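Local structure of KaiC domain-containing protein (Pyrococcus horikoshii, 2ZTS) at residues Val65-Arg70 with Asp121-Tyr126; Asp142-Ile147 with Arg155-Val160. The protein probably binds and hydrolyses ATP as a hexameric KaiC-like P-loop ATPase, and is seen here with ADP and magnesium. All blocks are in the same frame, centred on the assembly; numbering follows the deposited sequence.

In the fold
From the N terminus, the chain passes the nucleotide-binding loop and helix 43-58, then enters strand 62-66 of the central sheet. Contact 1 joins the end of this strand and the turn after it to helix 120-134, closing a long excursion through helices 71-79 and 85-90 and strand 94-97. The chain then returns through strand 138-142, where contact 2 begins, and a short connection brings helix 144-149 against the start of helix 157-171. The contacts follow in series, neither nested nor crossed, yet they meet in space: V65 and D142 are joined by a backbone hydrogen bond between neighbouring parallel strands, while F123 and L67 of contact 1 pack on I147 of contact 2.

Contact 1 (Val65-Arg70 with Asp121-Tyr126); sequences VTLEER and DNFLRY
T66 OG1, on the last residue of strand 62-66 and between V65 and L67, which both pack on F123, is gripped by two backbone amides. The E69 N-H approaches it at 3.2 Å from E69 N to T66 OG1, with an angle of 152° at the hydrogen. E68 N adds a second, weak bond of 3.3 Å to T66 OG1, more bent at 132°. The first of these makes an ST motif at the end of strand 62-66. In the RecA-like core that KaiC proteins share, this is the strand next to the one ending in D142, a magnesium ligand seen in this protein though not bound in this chain, and the adjacent glutamates E68 and E69 probably correspond to the paired glutamates that follow this strand in KaiC. R70, the N-cap of helix 71-79, pairs with D73.

The apolar side chains of the strand end and the turn face helix 120-134. F123 has its ring anti to the backbone N (chi1 -174°), which extends it from the helix toward the sheet, and the far corner of the ring makes the contact. V65 CG1 lies 3.6 Å from F123 CZ and also reaches F123 CE2, the two side chains meeting at a slant. L67 points against F123, its CD2 3.4 Å from F123 CZ. Both methyls approach the ring obliquely, so that CZ and CE2 are held between a valine from the strand and a leucine from the loop. F118 packs edge-to-face with the F123 ring. One turn further along the helix, Y126 OH is hydrogen-bonded to L106 O and V103 N.

Contact 2 (Asp142-Ile147 with Arg155-Val160); sequences DSIPSI and RKIREV
I144 and I147, one turn apart on helix 144-149, receive I157 from the first turn of helix 157-171. The first of these helices springs directly from strand 138-142, whose last residue D142 stands where the Walker B aspartate of a P-loop ATPase is expected; its OD1 is hydrogen-bonded to T44 OG1 of the nucleotide site. A cis peptide links D142 to S143, the N-cap residue, whose OG accepts from S146 N at 3.0 Å and so fixes the start of the helix.

The side chains that meet in the tight part of the interface are all aliphatic and buried. I157 CG1 leaves the helix anti to the backbone N (chi1 -166°), and the side chain then bends to bring CD1 within 4.0 Å of I144 CG2. The two side chains cross at about a right angle, and I144 O is a backbone neighbour of this methyl. I157 CD1 also lies 4.2 Å from I147 CG2, which places it across both isoleucines. V160, one turn beyond I157, extends the apolar strip through CG1, at 4.2 Å from I147 CG2.

The side turned from the isoleucines is polar: R155 and K156 of the preceding 3-10 segment are exposed, whereas R158 is buried against the third subunit, donating to L149 O, L151 O and E152 O of that neighbouring chain. E159 is flanked by R158 and K156; the R158 ion pair is long, with no N-H pointing at the carboxylate. K156 NZ makes a salt bridge to E159 OE2 at 3.2 Å, from above the carboxylate plane, 67° out of it.

Contact 1 (Val65-Arg70 with Asp121-Tyr126)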
loop_
_atom_site.group_PDB
_atom_site.type_symbol
_atom_site.label_atom_id
_atom_site.label_comp_id
_atom_site.label_asym_id
_atom_site.label_seq_id
_atom_site.Cartn_x
_atom_site.Cartn_y
_atom_site.Cartn_z
ATOM N N VAL C 65 14.207 -28.861 -13.349
ATOM C CA VAL C 65 14.553 -27.690 -14.145
ATOM C C VAL C 65 14.915 -26.612 -13.142
ATOM O O VAL C 65 14.129 -26.369 -12.237
ATOM C CB VAL C 65 13.382 -27.213 -14.941
ATOM C CG1 VAL C 65 13.696 -25.970 -15.711
ATOM C CG2 VAL C 65 12.802 -28.348 -15.829
ATOM N N THR C 66 16.080 -25.967 -13.294
ATOM C CA THR C 66 16.445 -24.851 -12.474
ATOM C C THR C 66 17.008 -23.641 -13.208
ATOM O O THR C 66 17.866 -23.758 -14.052
ATOM C CB THR C 66 17.397 -25.332 -11.333
ATOM O OG1 THR C 66 17.930 -24.205 -10.623
ATOM C CG2 THR C 66 18.565 -26.142 -11.824
ATOM N N LEU C 67 16.478 -22.464 -12.891
ATOM C CA LEU C 67 17.048 -21.194 -13.352
ATOM C C LEU C 67 17.524 -20.369 -12.150
ATOM O O LEU C 67 17.926 -19.217 -12.271
ATOM C CB LEU C 67 15.959 -20.464 -14.195
ATOM C CG LEU C 67 15.954 -20.460 -15.739
ATOM C CD1 LEU C 67 17.088 -21.197 -16.452
ATOM C CD2 LEU C 67 14.629 -20.881 -16.279
ATOM N N GLU C 68 17.458 -20.952 -10.957
ATOM C CA GLU C 68 18.005 -20.345 -9.738
ATOM C C GLU C 68 19.508 -20.626 -9.573
ATOM O O GLU C 68 20.270 -19.881 -8.957
ATOM C CB GLU C 68 17.293 -20.951 -8.528
ATOM C CG GLU C 68 15.793 -20.666 -8.428
ATOM C CD GLU C 68 15.406 -19.543 -7.426
ATOM O OE1 GLU C 68 16.220 -19.243 -6.502
ATOM O OE2 GLU C 68 14.261 -18.997 -7.543
ATOM N N GLU C 69 19.953 -21.759 -10.071
ATOM C CA GLU C 69 21.363 -22.089 -9.900
ATOM C C GLU C 69 21.857 -22.978 -11.058
ATOM O O GLU C 69 21.073 -23.370 -11.927
ATOM C CB GLU C 69 21.548 -22.758 -8.529
ATOM C CG GLU C 69 20.813 -24.061 -8.356
ATOM C CD GLU C 69 20.786 -24.544 -6.916
ATOM O OE1 GLU C 69 21.850 -24.458 -6.268
ATOM O OE2 GLU C 69 19.694 -24.990 -6.450
ATOM N N ARG C 70 23.138 -23.314 -11.088
ATOM C CA ARG C 70 23.544 -24.214 -12.153
ATOM C C ARG C 70 23.502 -25.695 -11.687
ATOM O O ARG C 70 23.389 -25.975 -10.490
ATOM C CB ARG C 70 24.778 -23.701 -12.982
ATOM C CG ARG C 70 26.140 -23.541 -12.347
ATOM C CD ARG C 70 26.525 -22.128 -11.972
ATOM N NE ARG C 70 27.929 -21.840 -12.198
ATOM C CZ ARG C 70 28.923 -21.969 -11.328
ATOM N NH1 ARG C 70 28.749 -22.416 -10.079
ATOM N NH2 ARG C 70 30.141 -21.627 -11.736
ATOM N N ASP C 121 10.023 -19.905 -25.564
ATOM C CA ASP C 121 9.518 -21.011 -26.374
ATOM C C ASP C 121 10.557 -22.131 -26.534
ATOM O O ASP C 121 10.222 -23.288 -26.452
ATOM C CB ASP C 121 9.045 -20.520 -27.758
ATOM C CG ASP C 121 7.616 -19.946 -27.737
ATOM O OD1 ASP C 121 6.912 -19.932 -26.672
ATOM O OD2 ASP C 121 7.109 -19.463 -28.766
ATOM N N ASN C 122 11.817 -21.790 -26.764
ATOM C CA ASN C 122 12.886 -22.798 -26.711
ATOM C C ASN C 122 12.928 -23.550 -25.368
ATOM O O ASN C 122 12.998 -24.790 -25.295
ATOM C CB ASN C 122 14.279 -22.165 -27.003
ATOM C CG ASN C 122 14.475 -21.757 -28.487
ATOM O OD1 ASN C 122 15.481 -21.112 -28.845
ATOM N ND2 ASN C 122 13.530 -22.101 -29.322
ATOM N N PHE C 123 12.869 -22.767 -24.297
ATOM C CA PHE C 123 12.847 -23.311 -22.939
ATOM C C PHE C 123 11.851 -24.439 -22.763
ATOM O O PHE C 123 12.205 -25.529 -22.335
ATOM C CB PHE C 123 12.510 -22.200 -21.938
ATOM C CG PHE C 123 12.591 -22.614 -20.497
ATOM C CD1 PHE C 123 11.548 -22.378 -19.658
ATOM C CD2 PHE C 123 13.746 -23.130 -19.977
ATOM C CE1 PHE C 123 11.624 -22.694 -18.321
ATOM C CE2 PHE C 123 13.835 -23.458 -18.608
ATOM C CZ PHE C 123 12.764 -23.231 -17.798
ATOM N N LEU C 124 10.622 -24.155 -23.127
ATOM C CA LEU C 124 9.494 -25.046 -22.889
ATOM C C LEU C 124 9.553 -26.293 -23.802
ATOM O O LEU C 124 9.295 -27.417 -23.371
ATOM C CB LEU C 124 8.178 -24.223 -23.139
ATOM C CG LEU C 124 7.362 -23.569 -21.977
ATOM C CD1 LEU C 124 8.107 -23.308 -20.703
ATOM C CD2 LEU C 124 6.704 -22.298 -22.431
ATOM N N ARG C 125 9.868 -26.067 -25.075
ATOM C CA ARG C 125 10.216 -27.139 -26.020
ATOM C C ARG C 125 11.257 -28.037 -25.396
ATOM O O ARG C 125 11.097 -29.280 -25.336
ATOM C CB ARG C 125 10.761 -26.531 -27.315
ATOM C CG ARG C 125 10.558 -27.368 -28.565
ATOM C CD ARG C 125 11.237 -26.811 -29.876
ATOM N NE ARG C 125 11.346 -25.342 -29.970
ATOM C CZ ARG C 125 10.330 -24.491 -30.117
ATOM N NH1 ARG C 125 10.576 -23.177 -30.187
ATOM N NH2 ARG C 125 9.070 -24.937 -30.161
ATOM N N TYR C 126 12.312 -27.438 -24.842
ATOM C CA TYR C 126 13.419 -28.276 -24.319
ATOM C C TYR C 126 13.005 -29.098 -23.084
ATOM O O TYR C 126 13.390 -30.250 -22.948
ATOM C CB TYR C 126 14.701 -27.465 -24.100
ATOM C CG TYR C 126 15.875 -28.346 -23.840
ATOM C CD1 TYR C 126 16.499 -28.389 -22.558
ATOM C CD2 TYR C 126 16.355 -29.203 -24.861
ATOM C CE1 TYR C 126 17.568 -29.243 -22.314
ATOM C CE2 TYR C 126 17.423 -30.073 -24.629
ATOM C CZ TYR C 126 18.046 -30.085 -23.398
ATOM O OH TYR C 126 19.086 -30.978 -23.221
#

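Contact 2 (Asp142-Ile147 with Arg155-Val160)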
loop_
_atom_site.group_PDB
_atom_site.type_symbol
_atom_site.label_atom_id
_atom_site.label_comp_id
_atom_site.label_asym_id
_atom_site.label_seq_id
_atom_site.Cartn_x
_atom_site.Cartn_y
_atom_site.Cartn_z
ATOM N N ASP C 142 12.077 -24.930 -10.605
ATOM C CA ASP C 142 12.556 -24.067 -9.555
ATOM C C ASP C 142 13.260 -22.929 -10.256
ATOM O O ASP C 142 14.366 -23.092 -10.629
ATOM C CB ASP C 142 13.530 -24.861 -8.698
ATOM C CG ASP C 142 13.842 -24.193 -7.392
ATOM O OD1 ASP C 142 14.891 -24.578 -6.796
ATOM O OD2 ASP C 142 13.062 -23.335 -6.865
ATOM N N SER C 143 12.645 -21.766 -10.451
ATOM C CA SER C 143 11.424 -21.339 -9.829
ATOM C C SER C 143 10.756 -20.422 -10.820
ATOM O O SER C 143 11.372 -19.972 -11.807
ATOM C CB SER C 143 11.779 -20.531 -8.580
ATOM O OG SER C 143 12.325 -19.259 -8.970
ATOM N N ILE C 144 9.477 -20.146 -10.585
ATOM C CA ILE C 144 8.794 -19.150 -11.381
ATOM C C ILE C 144 9.418 -17.727 -11.323
ATOM O O ILE C 144 9.540 -17.078 -12.340
ATOM C CB ILE C 144 7.284 -19.165 -11.038
ATOM C CG1 ILE C 144 6.669 -20.460 -11.608
ATOM C CG2 ILE C 144 6.574 -17.983 -11.601
ATOM C CD1 ILE C 144 5.310 -20.670 -11.048
ATOM N N PRO C 145 9.756 -17.197 -10.167
ATOM C CA PRO C 145 10.447 -15.882 -10.164
ATOM C C PRO C 145 11.774 -15.905 -10.946
ATOM O O PRO C 145 12.100 -14.905 -11.513
ATOM C CB PRO C 145 10.736 -15.630 -8.682
ATOM C CG PRO C 145 9.785 -16.483 -7.943
ATOM C CD PRO C 145 9.504 -17.710 -8.803
ATOM N N SER C 146 12.489 -17.033 -10.987
ATOM C CA SER C 146 13.758 -17.124 -11.679
ATOM C C SER C 146 13.521 -16.941 -13.189
ATOM O O SER C 146 14.353 -16.298 -13.885
ATOM C CB SER C 146 14.502 -18.439 -11.374
ATOM O OG SER C 146 13.876 -19.630 -11.988
ATOM N N ILE C 147 12.387 -17.454 -13.687
ATOM C CA ILE C 147 11.999 -17.260 -15.071
ATOM C C ILE C 147 11.619 -15.791 -15.297
ATOM O O ILE C 147 12.041 -15.158 -16.240
ATOM C CB ILE C 147 10.807 -18.156 -15.495
ATOM C CG1 ILE C 147 11.136 -19.654 -15.386
ATOM C CG2 ILE C 147 10.348 -17.766 -16.886
ATOM C CD1 ILE C 147 9.894 -20.564 -15.600
ATOM N N ARG C 155 6.594 -8.545 -15.866
ATOM C CA ARG C 155 5.160 -8.818 -15.908
ATOM C C ARG C 155 4.622 -9.762 -17.034
ATOM O O ARG C 155 3.518 -10.192 -16.933
ATOM C CB ARG C 155 4.376 -7.534 -15.946
ATOM C CG ARG C 155 4.379 -6.792 -17.305
ATOM C CD ARG C 155 3.878 -5.323 -17.140
ATOM N NE ARG C 155 3.275 -4.796 -18.363
ATOM C CZ ARG C 155 1.989 -4.397 -18.533
ATOM N NH1 ARG C 155 1.076 -4.451 -17.547
ATOM N NH2 ARG C 155 1.625 -3.926 -19.736
ATOM N N LYS C 156 5.399 -10.078 -18.055
ATOM C CA LYS C 156 5.003 -11.078 -19.056
ATOM C C LYS C 156 5.037 -12.501 -18.518
ATOM O O LYS C 156 4.737 -13.435 -19.215
ATOM C CB LYS C 156 5.874 -11.002 -20.324
ATOM C CG LYS C 156 6.033 -9.576 -20.971
ATOM C CD LYS C 156 4.745 -9.020 -21.591
ATOM C CE LYS C 156 4.819 -8.883 -23.095
ATOM N NZ LYS C 156 3.454 -9.281 -23.701
ATOM N N ILE C 157 5.413 -12.671 -17.255
ATOM C CA ILE C 157 5.278 -13.912 -16.591
ATOM C C ILE C 157 3.840 -14.386 -16.699
ATOM O O ILE C 157 3.584 -15.575 -16.753
ATOM C CB ILE C 157 5.736 -13.786 -15.110
ATOM C CG1 ILE C 157 5.920 -15.177 -14.465
ATOM C CG2 ILE C 157 4.750 -12.936 -14.320
ATOM C CD1 ILE C 157 6.823 -16.196 -15.179
ATOM N N ARG C 158 2.900 -13.453 -16.773
ATOM C CA ARG C 158 1.502 -13.809 -16.954
ATOM C C ARG C 158 1.329 -14.712 -18.220
ATOM O O ARG C 158 0.847 -15.829 -18.125
ATOM C CB ARG C 158 0.676 -12.553 -17.061
ATOM C CG ARG C 158 -0.783 -12.801 -17.284
ATOM C CD ARG C 158 -1.656 -11.569 -17.034
ATOM N NE ARG C 158 -1.427 -10.547 -18.045
ATOM C CZ ARG C 158 -2.154 -10.363 -19.138
ATOM N NH1 ARG C 158 -3.207 -11.142 -19.392
ATOM N NH2 ARG C 158 -1.836 -9.388 -19.984
ATOM N N GLU C 159 1.819 -14.233 -19.372
ATOM C CA GLU C 159 1.700 -14.937 -20.663
ATOM C C GLU C 159 2.529 -16.182 -20.643
ATOM O O GLU C 159 2.091 -17.232 -21.090
ATOM C CB GLU C 159 2.086 -13.997 -21.817
ATOM C CG GLU C 159 1.032 -12.920 -22.113
ATOM C CD GLU C 159 1.328 -11.565 -21.406
ATOM O OE1 GLU C 159 1.856 -11.534 -20.232
ATOM O OE2 GLU C 159 1.019 -10.507 -22.023
ATOM N N VAL C 160 3.705 -16.117 -20.007
ATOM C CA VAL C 160 4.557 -17.290 -19.872
ATOM C C VAL C 160 3.897 -18.375 -19.020
ATOM O O VAL C 160 3.943 -19.575 -19.359
ATOM C CB VAL C 160 5.944 -16.925 -19.350
ATOM C CG1 VAL C 160 6.782 -18.130 -19.115
ATOM C CG2 VAL C 160 6.679 -15.925 -20.324
#